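Local coordinates for protein aspartate-semialdehyde dehydrogenase (Vibrio cholerae, PDB 2R00) that catalyses the NADPH-dependent reductive dephosphorylation of L-aspartyl-4-phosphate to L-aspartate-semialdehyde, an early step towards lysine, methionine and threonine, at residues S97-D102 against R121-I126; E115-F120 against V325-L330; L137-P142 against I307-V312; E259-M264 against G295-D300. All coordinates share one frame; numbering follows the deposited sequence.

Contacts 1 and 2 belong to the nucleotide-binding domain, contacts 3 and 4 to the dimerization domain. Contacts 1 and 2 touch through Ile126, whose side chain packs on Phe120, Ile117 and Ile327; contacts 3 and 4 share one sheet, in which strands 306-313 and 292-300 are neighbours. Contact 1 is partly buried and mixes an aromatic face with a salt bridge and a water. The other three are buried and rest on apolar packing, with no hydrogen bond between the segments: a 3-10 segment against the C-terminal helix in contact 2, a helix against a sheet strand in contacts 3 and 4. Both of these last contacts also touch the second subunit.

Contact 1 of 4, residues S97-D102 against R121-I126; sequences SHFRYD and RNRNII
Phe99 and Asp102 meet Ile125 and Arg123 where a loop of two overlapping type I turns, Ser97-Arg100 and Phe99-Asp102, folds against strand 125-127, an outermost strand of the Rossmann-type nucleotide-binding sheet. The apolar part is a CH-pi contact: the CD1 methyl of Ile125 sits over one face of the Phe99 ring, 4.0 Å from its centroid and only 14° off the normal. CD2 of His98 covers the other face, 3.3 Å above the ring plane, so the phenyl group is held flat between them. Helix 75-87 adds Ala82 to the packing round Phe99.

The polar part belongs to Arg123, whose chain bends at chi2 and chi3 to bring its guanidinium across the outer end of the ring, the two planes 83° apart. NH2 stands at the ring edge, 4.0 Å from Phe99 CE1. The same nitrogen forms a long salt bridge with Asp102, while NE of Arg123 pairs with Asp104. Arg100, predicted to bind phosphate, points away from this packing. Asp102 OD2 and Arg123 NH2 are 3.4 Å apart, and a water bridges them, donating to OD2 at 2.7 Å and accepting a weaker bond from NH2 at 3.3 Å.

Contact 2 of 4, residues E115-F120 against V325-L330; sequences EAIAEF and VQIAEL
Ile117 reaches Ile327 and Leu330 through two staggered torsions: chi1 of -65° places CG1 anti to the carbonyl carbon, and chi2 of 175° extends the branch, so that CD1 stands well clear of its own backbone. That single methyl makes the whole contact from its side. It runs up to the flank of helix 316-335 between two residues one turn apart, Ile327 and Leu330. Ile117 CD1 lies 3.6 Å from Leu330 CB and 4.0 Å from Leu330 CD2, the two side chains crossing at about a right angle. On the other residue the methyl approaches backbone as much as side chain: Ile117 CD1 is 3.9 Å from Ile327 O and 4.3 Å from Ile327 CG2. No hydrogen bond links the segments, and the fit rests on van der Waals packing.

What presents Ile117 is a 3-10 segment, with i+3 to i backbone hydrogen bonds such as Phe120 N to Ile117 O at 2.9 Å; that same carbonyl oxygen lies in the plane of the Phe120 ring, at its edge. Further along the helix, Leu331 and Tyr335 also pack on Ile117. The contact thus belongs to the return of the C-terminal helix to the nucleotide-binding domain: Ile327 rests on Ile126 of strand 125-127 and on Ile93 of strand 91-94, while Ile117 reaches the same Ile126 from the connection between those two strands.

Contact 3 of 4, residues L137-P142 against I307-V312; sequences LVALKP and INLWVV
Ala139 sets its CB methyl against two residues of strand 306-313, 3.8 Å from Val311 CG2 and 3.9 Å from Leu309 CD1. The small side chain points toward the strand; the axes of helix 137-142 and strand 307-312 approach to 9.7 Å, running roughly antiparallel, at 146°. One residue on, Leu140 leaves the helix to one side of the strand, but its CD1 meets Leu309 CD2 at 4.1 Å, the two chains crossing at a slant. Leu309 therefore uses both its methyls, one on each helix residue. Its first torsion, chi1 61°, sets CG between the backbone N and the carbonyl carbon, the less common choice for a leucine. Val311 has CG1 anti to the backbone N, which leaves CG2 as the methyl that meets the alanine. All four residues are buried, and the meeting surface is wholly apolar.

A second shell fixes these groups. Leu309 and Val311 are bonded through their backbones to Val248 and Glu246 of strand 244-252, and Val294 and Val292 of strand 292-300 pack against their side chains. Leu140 also rests on Val248 and Val250, and on Ile149 and Ile152 of strand 149-159. Helix 131-147, which opens with the catalytic Cys131, thus lies along one face of the mixed sheet of the dimerization domain, while the alternate strand residues Asn308, Trp310 and Val312 pack against the second subunit.

Contact 4 of 4, residues E259-M264 against G295-D300; sequences EQVMDM and GRVRND
No flat group takes part where Val261 and Met262 pack on Val297; the Arg296 and Arg298 side chains of strand 292-300 leave the backbone away from the helix. There the Arg298 guanidinium has CG of Arg296 over the centre of one face, 3.9 Å above its plane, and its nitrogens are held by the second subunit: NH1 by Glu213 in a salt bridge and by the backbone oxygen of Gly208, NH2 by the hydroxyl of Thr234. Arg296 itself makes a cation-pi contact with Trp310. The Asn299 amide is bonded beside the helix start, OD1 from Ala258 N and ND2 to the backbone oxygens of Ile256 and Gly306.

Toward the helix, Val297 stands alone as the strand's contribution. Met262 lies alongside it, the two side chains sliding past each other in opposite directions. Met262 CG is 3.7 Å from both Val297 CB and Val297 CG1, and the sulfur follows, with Met262 SD 4.1 Å from Val297 CB. With chi1 at -79°, Met262 CG is anti to the carbonyl carbon; the bend at chi3 leaves the terminal methyl beside the Val297 carbonyl, Met262 CE 4.2 Å from Val297 O. Val261 completes the grip from the preceding helix position, its CG2 3.7 Å from Val297 CG1.

Leu273 of the edge strand 271-273 packs on both Met262 and Val297, and Leu309 joins Val297 from the neighbouring strand. Far from the annotated sites, this is helix-on-sheet packing of the alpha/beta dimerization domain: helix 258-267 lies against one face of the mixed sheet, and the arginines on the other face meet the partner subunit.

Contact 1 of 4, residues S97-D102 against R121-I126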
# COMPACT_ATOMS: atom_id res chain seq x y z
N SER A 97 -9.77 -22.52 -1.03
CA SER A 97 -8.41 -22.76 -0.52
C SER A 97 -8.14 -24.24 -0.24
O SER A 97 -6.99 -24.64 -0.07
CB SER A 97 -8.16 -21.95 0.75
OG SER A 97 -9.12 -22.31 1.73
N HIS A 98 -9.19 -25.07 -0.21
CA HIS A 98 -9.02 -26.43 0.34
C HIS A 98 -7.90 -27.26 -0.28
O HIS A 98 -7.07 -27.82 0.46
CB HIS A 98 -10.33 -27.25 0.40
CG HIS A 98 -10.14 -28.57 1.08
ND1 HIS A 98 -9.96 -28.69 2.44
CD2 HIS A 98 -10.06 -29.83 0.58
CE1 HIS A 98 -9.76 -29.96 2.75
NE2 HIS A 98 -9.82 -30.67 1.64
N PHE A 99 -7.84 -27.35 -1.62
CA PHE A 99 -6.84 -28.22 -2.29
C PHE A 99 -5.61 -27.52 -2.84
O PHE A 99 -4.76 -28.15 -3.47
CB PHE A 99 -7.48 -29.01 -3.43
CG PHE A 99 -8.53 -29.97 -2.99
CD1 PHE A 99 -8.18 -31.18 -2.41
CD2 PHE A 99 -9.88 -29.68 -3.18
CE1 PHE A 99 -9.16 -32.08 -2.00
CE2 PHE A 99 -10.86 -30.57 -2.79
CZ PHE A 99 -10.51 -31.77 -2.19
N ARG A 100 -5.48 -26.22 -2.58
CA ARG A 100 -4.39 -25.43 -3.18
C ARG A 100 -2.99 -25.89 -2.76
O ARG A 100 -2.04 -25.71 -3.51
CB ARG A 100 -4.53 -23.94 -2.87
CG ARG A 100 -5.78 -23.27 -3.42
CD ARG A 100 -5.77 -21.77 -3.17
NE ARG A 100 -7.02 -21.18 -3.64
CZ ARG A 100 -7.65 -20.17 -3.05
NH1 ARG A 100 -7.16 -19.63 -1.95
NH2 ARG A 100 -8.79 -19.72 -3.57
N TYR A 101 -2.87 -26.47 -1.57
CA TYR A 101 -1.54 -26.75 -0.96
C TYR A 101 -1.20 -28.24 -0.99
O TYR A 101 -0.13 -28.65 -0.55
CB TYR A 101 -1.45 -26.15 0.48
CG TYR A 101 -2.05 -24.76 0.48
CD1 TYR A 101 -3.37 -24.55 0.88
CD2 TYR A 101 -1.32 -23.67 -0.01
CE1 TYR A 101 -3.95 -23.28 0.82
CE2 TYR A 101 -1.90 -22.39 -0.07
CZ TYR A 101 -3.21 -22.22 0.33
OH TYR A 101 -3.77 -20.97 0.27
N ASP A 102 -2.12 -29.05 -1.53
CA ASP A 102 -1.91 -30.48 -1.70
C ASP A 102 -0.79 -30.74 -2.71
O ASP A 102 -0.87 -30.29 -3.85
CB ASP A 102 -3.20 -31.20 -2.11
CG ASP A 102 -4.21 -31.29 -0.96
OD1 ASP A 102 -4.86 -30.27 -0.69
OD2 ASP A 102 -4.34 -32.36 -0.33
N ARG A 121 -4.63 -35.58 -13.54
CA ARG A 121 -4.91 -37.01 -13.47
C ARG A 121 -4.49 -37.69 -12.15
O ARG A 121 -4.88 -38.82 -11.87
CB ARG A 121 -4.38 -37.76 -14.70
CG ARG A 121 -2.87 -37.77 -14.90
CD ARG A 121 -2.53 -38.80 -15.98
NE ARG A 121 -1.16 -38.70 -16.52
CZ ARG A 121 -0.57 -39.66 -17.23
NH1 ARG A 121 0.67 -39.49 -17.69
NH2 ARG A 121 -1.21 -40.81 -17.47
N ASN A 122 -3.70 -36.98 -11.34
CA ASN A 122 -3.34 -37.45 -10.01
C ASN A 122 -4.55 -37.72 -9.12
O ASN A 122 -4.63 -38.76 -8.47
CB ASN A 122 -2.40 -36.45 -9.32
CG ASN A 122 -1.02 -36.38 -9.96
OD1 ASN A 122 -0.66 -37.22 -10.80
ND2 ASN A 122 -0.24 -35.37 -9.57
N ARG A 123 -5.51 -36.78 -9.13
CA ARG A 123 -6.65 -36.79 -8.21
C ARG A 123 -7.96 -36.36 -8.88
O ARG A 123 -9.01 -36.31 -8.23
CB ARG A 123 -6.38 -35.84 -7.03
CG ARG A 123 -5.37 -36.38 -6.00
CD ARG A 123 -6.07 -36.89 -4.72
NE ARG A 123 -5.76 -36.05 -3.53
CZ ARG A 123 -6.66 -35.60 -2.66
NH1 ARG A 123 -7.94 -35.89 -2.81
NH2 ARG A 123 -6.29 -34.87 -1.60
N ASN A 124 -7.90 -36.02 -10.17
CA ASN A 124 -9.04 -35.44 -10.90
C ASN A 124 -9.47 -34.10 -10.29
O ASN A 124 -10.65 -33.74 -10.30
CB ASN A 124 -10.23 -36.41 -10.99
CG ASN A 124 -10.01 -37.50 -12.05
OD1 ASN A 124 -9.06 -37.46 -12.84
ND2 ASN A 124 -10.90 -38.50 -12.05
N ILE A 125 -8.48 -33.38 -9.76
CA ILE A 125 -8.72 -32.04 -9.22
C ILE A 125 -7.60 -31.11 -9.66
O ILE A 125 -6.42 -31.50 -9.65
CB ILE A 125 -8.83 -32.04 -7.66
CG1 ILE A 125 -9.90 -33.03 -7.17
CG2 ILE A 125 -9.18 -30.64 -7.15
CD1 ILE A 125 -9.74 -33.40 -5.70
N ILE A 126 -7.99 -29.89 -10.05
CA ILE A 126 -7.08 -28.77 -10.28
C ILE A 126 -7.55 -27.63 -9.37
O ILE A 126 -8.74 -27.36 -9.30
CB ILE A 126 -7.14 -28.27 -11.76
CG1 ILE A 126 -6.88 -29.41 -12.75
CG2 ILE A 126 -6.15 -27.13 -11.99
CD1 ILE A 126 -7.36 -29.12 -14.19
O HOH W 1 -3.02 -34.62 -0.97

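Contact 2 of 4, residues E115-F120 against V325-L330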
# COMPACT_ATOMS: atom_id res chain seq x y z
N GLU A 115 1.19 -25.84 -18.03
CA GLU A 115 1.77 -27.19 -18.05
C GLU A 115 1.33 -28.03 -16.86
O GLU A 115 1.19 -29.25 -16.97
CB GLU A 115 3.30 -27.12 -18.06
CG GLU A 115 3.95 -27.35 -19.42
CD GLU A 115 5.34 -28.00 -19.30
OE1 GLU A 115 6.25 -27.37 -18.68
OE2 GLU A 115 5.53 -29.13 -19.81
N ALA A 116 1.13 -27.37 -15.72
CA ALA A 116 0.71 -28.03 -14.49
C ALA A 116 -0.64 -28.73 -14.62
O ALA A 116 -0.92 -29.69 -13.89
CB ALA A 116 0.69 -27.02 -13.30
N ILE A 117 -1.47 -28.28 -15.57
CA ILE A 117 -2.80 -28.88 -15.80
C ILE A 117 -2.74 -30.39 -16.04
O ILE A 117 -3.68 -31.10 -15.70
CB ILE A 117 -3.56 -28.17 -16.95
CG1 ILE A 117 -3.87 -26.73 -16.56
CG2 ILE A 117 -4.88 -28.92 -17.31
CD1 ILE A 117 -4.52 -25.89 -17.65
N ALA A 118 -1.62 -30.88 -16.59
CA ALA A 118 -1.42 -32.30 -16.89
C ALA A 118 -1.55 -33.16 -15.65
O ALA A 118 -1.98 -34.32 -15.72
CB ALA A 118 -0.04 -32.52 -17.53
N GLU A 119 -1.19 -32.57 -14.50
CA GLU A 119 -1.27 -33.26 -13.21
C GLU A 119 -2.70 -33.43 -12.69
O GLU A 119 -2.89 -33.93 -11.58
CB GLU A 119 -0.41 -32.55 -12.16
CG GLU A 119 1.06 -32.41 -12.52
CD GLU A 119 1.88 -33.69 -12.31
OE1 GLU A 119 1.34 -34.70 -11.81
OE2 GLU A 119 3.08 -33.67 -12.65
N PHE A 120 -3.71 -33.04 -13.49
CA PHE A 120 -5.11 -33.24 -13.11
C PHE A 120 -5.39 -34.71 -12.88
O PHE A 120 -6.28 -35.07 -12.12
CB PHE A 120 -6.08 -32.67 -14.16
CG PHE A 120 -6.32 -33.59 -15.34
CD1 PHE A 120 -7.36 -34.52 -15.32
CD2 PHE A 120 -5.50 -33.52 -16.47
CE1 PHE A 120 -7.58 -35.37 -16.41
CE2 PHE A 120 -5.72 -34.36 -17.56
CZ PHE A 120 -6.77 -35.29 -17.53
N VAL A 325 -12.33 -20.83 -15.76
CA VAL A 325 -12.78 -21.18 -17.11
C VAL A 325 -11.59 -21.37 -18.07
O VAL A 325 -11.58 -22.32 -18.86
CB VAL A 325 -13.83 -20.17 -17.65
CG1 VAL A 325 -14.31 -20.56 -19.05
CG2 VAL A 325 -15.01 -20.09 -16.69
N GLN A 326 -10.57 -20.51 -17.96
CA GLN A 326 -9.34 -20.67 -18.76
C GLN A 326 -8.64 -22.00 -18.52
O GLN A 326 -8.08 -22.60 -19.45
CB GLN A 326 -8.35 -19.55 -18.45
CG GLN A 326 -8.69 -18.19 -19.03
CD GLN A 326 -7.71 -17.13 -18.58
OE1 GLN A 326 -7.73 -16.71 -17.43
NE2 GLN A 326 -6.85 -16.69 -19.49
N ILE A 327 -8.65 -22.45 -17.26
CA ILE A 327 -8.17 -23.78 -16.92
C ILE A 327 -8.95 -24.83 -17.69
O ILE A 327 -8.36 -25.70 -18.32
CB ILE A 327 -8.26 -24.07 -15.39
CG1 ILE A 327 -7.31 -23.14 -14.61
CG2 ILE A 327 -7.94 -25.53 -15.10
CD1 ILE A 327 -7.56 -23.08 -13.09
N ALA A 328 -10.29 -24.74 -17.65
CA ALA A 328 -11.19 -25.69 -18.32
C ALA A 328 -10.99 -25.71 -19.84
O ALA A 328 -11.11 -26.75 -20.48
CB ALA A 328 -12.64 -25.37 -18.00
N GLU A 329 -10.73 -24.53 -20.40
CA GLU A 329 -10.49 -24.39 -21.83
C GLU A 329 -9.27 -25.18 -22.23
O GLU A 329 -9.32 -25.94 -23.20
CB GLU A 329 -10.32 -22.92 -22.19
CG GLU A 329 -11.63 -22.13 -22.18
CD GLU A 329 -11.42 -20.63 -22.29
OE1 GLU A 329 -12.43 -19.91 -22.35
OE2 GLU A 329 -10.26 -20.17 -22.29
N LEU A 330 -8.18 -25.03 -21.48
CA LEU A 330 -6.94 -25.74 -21.77
C LEU A 330 -7.05 -27.24 -21.50
O LEU A 330 -6.49 -28.06 -22.24
CB LEU A 330 -5.79 -25.13 -20.97
CG LEU A 330 -4.84 -24.14 -21.65
CD1 LEU A 330 -5.51 -23.28 -22.71
CD2 LEU A 330 -4.17 -23.26 -20.60

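Contact 3 of 4, residues L137-P142 against I307-V312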
# COMPACT_ATOMS: atom_id res chain seq x y z
N LEU A 137 0.71 -12.88 -10.16
CA LEU A 137 1.46 -13.82 -10.99
C LEU A 137 1.35 -13.53 -12.49
O LEU A 137 2.32 -13.70 -13.24
CB LEU A 137 1.03 -15.25 -10.68
CG LEU A 137 1.93 -15.90 -9.62
CD1 LEU A 137 1.19 -16.88 -8.81
CD2 LEU A 137 3.12 -16.59 -10.28
N VAL A 138 0.17 -13.10 -12.92
CA VAL A 138 -0.00 -12.63 -14.29
C VAL A 138 0.94 -11.46 -14.57
O VAL A 138 1.69 -11.47 -15.55
CB VAL A 138 -1.47 -12.30 -14.59
CG1 VAL A 138 -1.60 -11.53 -15.90
CG2 VAL A 138 -2.29 -13.60 -14.69
N ALA A 139 0.92 -10.46 -13.69
CA ALA A 139 1.77 -9.27 -13.83
C ALA A 139 3.27 -9.55 -13.76
O ALA A 139 4.04 -8.90 -14.47
CB ALA A 139 1.37 -8.20 -12.80
N LEU A 140 3.69 -10.49 -12.93
CA LEU A 140 5.12 -10.74 -12.67
C LEU A 140 5.80 -11.70 -13.63
O LEU A 140 7.01 -11.62 -13.83
CB LEU A 140 5.32 -11.24 -11.24
CG LEU A 140 5.79 -10.27 -10.15
CD1 LEU A 140 5.30 -8.86 -10.35
CD2 LEU A 140 5.43 -10.78 -8.76
N LYS A 141 5.03 -12.61 -14.21
CA LYS A 141 5.58 -13.65 -15.08
C LYS A 141 6.51 -13.14 -16.20
O LYS A 141 7.60 -13.70 -16.37
CB LYS A 141 4.48 -14.58 -15.62
CG LYS A 141 4.98 -15.83 -16.36
CD LYS A 141 6.04 -16.60 -15.57
CE LYS A 141 6.24 -18.01 -16.11
NZ LYS A 141 6.19 -18.07 -17.60
N PRO A 142 6.10 -12.10 -16.97
CA PRO A 142 7.02 -11.54 -17.98
C PRO A 142 8.34 -11.03 -17.40
O PRO A 142 9.38 -11.17 -18.04
CB PRO A 142 6.22 -10.37 -18.57
CG PRO A 142 4.79 -10.73 -18.30
CD PRO A 142 4.81 -11.39 -16.97
N ILE A 307 12.16 -3.37 -9.15
CA ILE A 307 11.01 -2.92 -9.95
C ILE A 307 9.76 -2.85 -9.08
O ILE A 307 9.51 -3.73 -8.24
CB ILE A 307 10.81 -3.82 -11.22
CG1 ILE A 307 11.60 -3.26 -12.41
CG2 ILE A 307 9.34 -3.94 -11.63
CD1 ILE A 307 10.87 -2.09 -13.14
N ASN A 308 8.99 -1.78 -9.28
CA ASN A 308 7.77 -1.50 -8.53
C ASN A 308 6.59 -1.36 -9.49
O ASN A 308 6.73 -0.79 -10.56
CB ASN A 308 7.92 -0.19 -7.74
CG ASN A 308 9.03 -0.24 -6.73
OD1 ASN A 308 8.86 -0.77 -5.63
ND2 ASN A 308 10.19 0.31 -7.10
N LEU A 309 5.44 -1.87 -9.07
CA LEU A 309 4.20 -1.75 -9.83
C LEU A 309 3.02 -1.98 -8.90
O LEU A 309 3.18 -2.59 -7.84
CB LEU A 309 4.15 -2.75 -10.99
CG LEU A 309 4.20 -4.25 -10.65
CD1 LEU A 309 3.44 -5.06 -11.66
CD2 LEU A 309 5.62 -4.75 -10.53
N TRP A 310 1.86 -1.46 -9.29
CA TRP A 310 0.60 -1.73 -8.61
C TRP A 310 -0.31 -2.48 -9.56
O TRP A 310 -0.31 -2.25 -10.77
CB TRP A 310 -0.07 -0.44 -8.17
CG TRP A 310 0.54 0.16 -6.92
CD1 TRP A 310 1.83 0.56 -6.75
CD2 TRP A 310 -0.14 0.44 -5.68
NE1 TRP A 310 2.01 1.06 -5.48
CE2 TRP A 310 0.82 1.01 -4.81
CE3 TRP A 310 -1.45 0.27 -5.23
CZ2 TRP A 310 0.50 1.40 -3.51
CZ3 TRP A 310 -1.77 0.66 -3.94
CH2 TRP A 310 -0.80 1.23 -3.09
N VAL A 311 -1.09 -3.41 -9.00
CA VAL A 311 -1.94 -4.30 -9.76
C VAL A 311 -3.32 -4.23 -9.15
O VAL A 311 -3.47 -4.32 -7.93
CB VAL A 311 -1.41 -5.77 -9.70
CG1 VAL A 311 -2.23 -6.67 -10.60
CG2 VAL A 311 0.05 -5.83 -10.09
N VAL A 312 -4.33 -4.02 -9.99
CA VAL A 312 -5.70 -3.86 -9.53
C VAL A 312 -6.64 -4.84 -10.24
O VAL A 312 -6.46 -5.16 -11.41
CB VAL A 312 -6.18 -2.37 -9.70
CG1 VAL A 312 -7.68 -2.24 -9.45
CG2 VAL A 312 -5.43 -1.44 -8.74

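Contact 4 of 4, residues E259-M264 against G295-D300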
# COMPACT_ATOMS: atom_id res chain seq x y z
N GLU A 259 10.94 1.10 -18.36
CA GLU A 259 10.44 1.27 -19.73
C GLU A 259 10.33 -0.07 -20.45
O GLU A 259 9.40 -0.28 -21.21
CB GLU A 259 11.34 2.21 -20.53
CG GLU A 259 11.35 3.64 -20.04
CD GLU A 259 10.03 4.36 -20.26
OE1 GLU A 259 9.24 3.94 -21.15
OE2 GLU A 259 9.77 5.36 -19.55
N GLN A 260 11.30 -0.95 -20.20
CA GLN A 260 11.29 -2.28 -20.81
C GLN A 260 10.12 -3.10 -20.28
O GLN A 260 9.31 -3.62 -21.06
CB GLN A 260 12.63 -3.00 -20.59
CG GLN A 260 13.83 -2.26 -21.19
CD GLN A 260 15.18 -2.83 -20.77
OE1 GLN A 260 15.51 -2.90 -19.57
NE2 GLN A 260 15.99 -3.21 -21.75
N VAL A 261 9.98 -3.17 -18.95
CA VAL A 261 8.86 -3.93 -18.39
C VAL A 261 7.49 -3.35 -18.77
O VAL A 261 6.54 -4.11 -18.99
CB VAL A 261 9.04 -4.30 -16.86
CG1 VAL A 261 10.34 -3.77 -16.29
CG2 VAL A 261 7.83 -3.92 -16.01
N MET A 262 7.38 -2.03 -18.94
CA MET A 262 6.12 -1.45 -19.43
C MET A 262 5.79 -1.92 -20.85
O MET A 262 4.63 -2.21 -21.16
CB MET A 262 6.12 0.08 -19.35
CG MET A 262 5.84 0.60 -17.95
SD MET A 262 5.43 2.35 -17.88
CE MET A 262 7.06 3.08 -18.06
N ASP A 263 6.82 -2.00 -21.70
CA ASP A 263 6.65 -2.53 -23.06
C ASP A 263 6.19 -3.99 -23.04
O ASP A 263 5.25 -4.35 -23.75
CB ASP A 263 7.95 -2.40 -23.86
CG ASP A 263 8.23 -0.98 -24.33
OD1 ASP A 263 7.29 -0.14 -24.32
OD2 ASP A 263 9.39 -0.70 -24.71
N MET A 264 6.87 -4.82 -22.24
CA MET A 264 6.52 -6.23 -22.07
C MET A 264 5.08 -6.43 -21.63
O MET A 264 4.36 -7.25 -22.21
CB MET A 264 7.41 -6.88 -21.01
CG MET A 264 8.80 -7.17 -21.43
SD MET A 264 9.65 -7.88 -20.01
CE MET A 264 11.32 -7.39 -20.44
N GLY A 295 -0.28 -0.44 -13.20
CA GLY A 295 0.16 0.96 -13.28
C GLY A 295 1.27 1.30 -12.31
O GLY A 295 1.74 0.42 -11.57
N ARG A 296 1.67 2.58 -12.29
CA ARG A 296 2.73 3.09 -11.41
C ARG A 296 4.00 2.23 -11.51
O ARG A 296 4.63 1.91 -10.50
CB ARG A 296 2.23 3.24 -9.94
CG ARG A 296 3.12 4.06 -8.99
CD ARG A 296 2.33 4.71 -7.81
NE ARG A 296 1.19 3.89 -7.40
CZ ARG A 296 0.03 4.34 -6.93
NH1 ARG A 296 -0.21 5.63 -6.79
NH2 ARG A 296 -0.89 3.46 -6.60
N VAL A 297 4.35 1.84 -12.74
CA VAL A 297 5.53 1.00 -13.02
C VAL A 297 6.83 1.81 -13.05
O VAL A 297 7.00 2.70 -13.89
CB VAL A 297 5.37 0.20 -14.34
CG1 VAL A 297 6.59 -0.70 -14.59
CG2 VAL A 297 4.06 -0.63 -14.34
N ARG A 298 7.76 1.49 -12.15
CA ARG A 298 8.99 2.27 -11.99
C ARG A 298 10.09 1.50 -11.26
O ARG A 298 9.80 0.63 -10.44
CB ARG A 298 8.70 3.61 -11.28
CG ARG A 298 8.16 3.49 -9.84
CD ARG A 298 7.32 4.69 -9.47
NE ARG A 298 6.88 4.71 -8.07
CZ ARG A 298 6.33 5.77 -7.49
NH1 ARG A 298 6.15 6.89 -8.19
NH2 ARG A 298 5.94 5.73 -6.22
N ASN A 299 11.35 1.82 -11.56
CA ASN A 299 12.47 1.21 -10.86
C ASN A 299 12.63 1.83 -9.48
O ASN A 299 12.11 2.93 -9.22
CB ASN A 299 13.78 1.39 -11.63
CG ASN A 299 13.87 0.52 -12.87
OD1 ASN A 299 13.83 1.03 -13.98
ND2 ASN A 299 13.98 -0.80 -12.68
N ASP A 300 13.31 1.12 -8.59
CA ASP A 300 13.88 1.76 -7.42
C ASP A 300 14.91 2.74 -7.99
O ASP A 300 15.60 2.42 -8.97
CB ASP A 300 14.59 0.75 -6.51
CG ASP A 300 13.63 -0.13 -5.70
OD1 ASP A 300 12.43 0.20 -5.53
OD2 ASP A 300 14.11 -1.17 -5.22